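Local coordinates for manganese-binding protein (Chlamydia trachomatis, PDB 6NSI) that binds iron, manganese and nickel ions, preferring ferrous iron, and hands them to the membrane permease of the YtgABCD ABC transporter for import, at residues A[15-19]-A[138-142]. Numbering follows the deposited sequence.
Sequences VSRIT and QILSE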
loop_
_atom_site.group_PDB
_atom_site.type_symbol
_atom_site.label_atom_id
_atom_site.label_comp_id
_atom_site.label_asym_id
_atom_site.label_seq_id
_atom_site.Cartn_x
_atom_site.Cartn_y
_atom_site.Cartn_z
ATOM N N VAL A 15 -2.977 13.691 3.649
ATOM C CA VAL A 15 -2.517 14.997 4.135
ATOM C C VAL A 15 -3.449 16.098 3.645
ATOM O O VAL A 15 -3.874 16.966 4.416
ATOM C CB VAL A 15 -1.062 15.259 3.696
ATOM C CG1 VAL A 15 -0.647 16.677 4.076
ATOM C CG2 VAL A 15 -0.108 14.268 4.339
ATOM N N SER A 16 -3.791 16.069 2.351
ATOM C CA SER A 16 -4.611 17.126 1.767
ATOM C C SER A 16 -5.993 17.184 2.399
ATOM O O SER A 16 -6.602 18.262 2.458
ATOM C CB SER A 16 -4.731 16.923 0.255
ATOM O OG SER A 16 -3.446 16.907 -0.349
ATOM N N ARG A 17 -6.505 16.041 2.872
ATOM C CA ARG A 17 -7.805 16.019 3.535
ATOM C C ARG A 17 -7.734 16.654 4.917
ATOM O O ARG A 17 -8.696 17.293 5.353
ATOM C CB ARG A 17 -8.333 14.580 3.640
ATOM C CG ARG A 17 -9.119 14.073 2.418
ATOM C CD ARG A 17 -10.561 14.591 2.417
ATOM N NE ARG A 17 -11.536 13.662 3.003
ATOM C CZ ARG A 17 -12.162 13.853 4.167
ATOM N NH1 ARG A 17 -11.909 14.934 4.901
ATOM N NH2 ARG A 17 -13.041 12.957 4.608
ATOM N N ILE A 18 -6.614 16.484 5.621
ATOM C CA ILE A 18 -6.463 17.132 6.919
ATOM C C ILE A 18 -6.335 18.640 6.757
ATOM O O ILE A 18 -6.929 19.404 7.520
ATOM C CB ILE A 18 -5.257 16.557 7.678
ATOM C CG1 ILE A 18 -5.501 15.096 8.042
ATOM C CG2 ILE A 18 -4.969 17.390 8.933
ATOM C CD1 ILE A 18 -4.245 14.389 8.494
ATOM N N THR A 19 -5.560 19.096 5.766
ATOM C CA THR A 19 -5.268 20.524 5.655
ATOM C C THR A 19 -6.313 21.301 4.869
ATOM O O THR A 19 -6.503 22.494 5.135
ATOM C CB THR A 19 -3.897 20.768 5.005
ATOM O OG1 THR A 19 -3.865 20.228 3.675
ATOM C CG2 THR A 19 -2.774 20.170 5.839
ATOM N N GLN A 138 -12.836 13.822 10.673
ATOM C CA GLN A 138 -13.735 13.364 9.622
ATOM C C GLN A 138 -13.109 12.232 8.812
ATOM O O GLN A 138 -13.721 11.171 8.647
ATOM C CB GLN A 138 -14.129 14.531 8.719
ATOM C CG GLN A 138 -15.323 14.229 7.829
ATOM C CD GLN A 138 -16.462 13.526 8.573
ATOM O OE1 GLN A 138 -16.789 13.869 9.715
ATOM N NE2 GLN A 138 -17.079 12.543 7.917
ATOM N N ILE A 139 -11.885 12.423 8.309
ATOM C CA ILE A 139 -11.316 11.389 7.446
ATOM C C ILE A 139 -11.036 10.120 8.244
ATOM O O ILE A 139 -11.247 9.002 7.753
ATOM C CB ILE A 139 -10.060 11.903 6.710
ATOM C CG1 ILE A 139 -9.572 10.847 5.705
ATOM C CG2 ILE A 139 -8.957 12.303 7.677
ATOM C CD1 ILE A 139 -10.702 10.308 4.823
ATOM N N LEU A 140 -10.595 10.268 9.497
ATOM C CA LEU A 140 -10.306 9.102 10.327
ATOM C C LEU A 140 -11.549 8.250 10.565
ATOM O O LEU A 140 -11.469 7.015 10.561
ATOM C CB LEU A 140 -9.703 9.536 11.658
ATOM C CG LEU A 140 -8.227 9.933 11.622
ATOM C CD1 LEU A 140 -7.835 10.639 12.940
ATOM C CD2 LEU A 140 -7.376 8.706 11.363
ATOM N N SER A 141 -12.706 8.881 10.789
ATOM C CA SER A 141 -13.919 8.088 10.983
ATOM C C SER A 141 -14.428 7.518 9.665
ATOM O O SER A 141 -15.067 6.454 9.646
ATOM C CB SER A 141 -15.002 8.932 11.648
ATOM O OG SER A 141 -15.425 9.944 10.761
ATOM N N GLU A 142 -14.166 8.210 8.556
ATOM C CA GLU A 142 -14.494 7.645 7.256
ATOM C C GLU A 142 -13.629 6.421 6.960
ATOM O O GLU A 142 -14.118 5.427 6.407
ATOM C CB GLU A 142 -14.337 8.714 6.177
ATOM C CG GLU A 142 -15.493 9.706 6.112
ATOM C CD GLU A 142 -15.234 10.853 5.145
ATOM O OE1 GLU A 142 -15.552 12.013 5.480
ATOM O OE2 GLU A 142 -14.700 10.602 4.046
#
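Glu142 OE1 is gripped from two directions. Arg17 NH2 reaches Glu142 OE1 from helix 9-19 and forms a salt bridge of 2.8 Å. Gln138, one turn back on helix 129-154, adds a hydrogen bond from Gln138 NE2 to Glu142 OE1 at 2.9 Å. That bond is fairly straight, lies almost in the amide plane and uses the anti lone pair of the carboxylate oxygen. Arg17 NH2 sits nearly as close to the second oxygen, Glu142 OE2, at 2.9 Å. One guanidinium nitrogen therefore straddles both carboxylate oxygens, instead of two nitrogens pairing with two oxygens. The carboxylate carbon CD lies at the guanidinium edge, in its plane, but the two flat groups are turned 38° from each other.

Ile139 packs against the guanidinium. Ile139 CB stands under one face, toward the rim, 3.8 Å from Arg17 CZ. Ile139 CD1 comes within 3.5 Å of Arg17 NH2, turned toward the arginine by a chi2 of 49°. The Arg17 chain bends at chi2 and chi3 as it carries its charged end over the isoleucine. Deeper in, Ile18 CG1 meets Ile139 CG2 loosely at 4.5 Å.

The two helix segments run at 134° to each other, with axes 10.4 Å apart, a spacing that the long Arg17 side chain spans. Ile18 also packs on Ala118 and Leu121 of helix 107-124. Its carbonyl oxygen accepts a hydrogen bond from Asn135, an earlier residue of helix 129-154. The contact thus joins the first helix of the chain, which follows strand 3-6 of the parallel sheet in the N-terminal lobe, to helix 129-154, probably the long helix that spans the two lobes in this solute-binding protein family. It lies away from the iron site. Its chemistry implies an ion pair whose guanidinium lies over the aliphatic Ile139. Glu142 probably compensates the positive charge of Arg17, while the neutral Gln138 amide holds OE1 and helps fix the turn of the carboxylate.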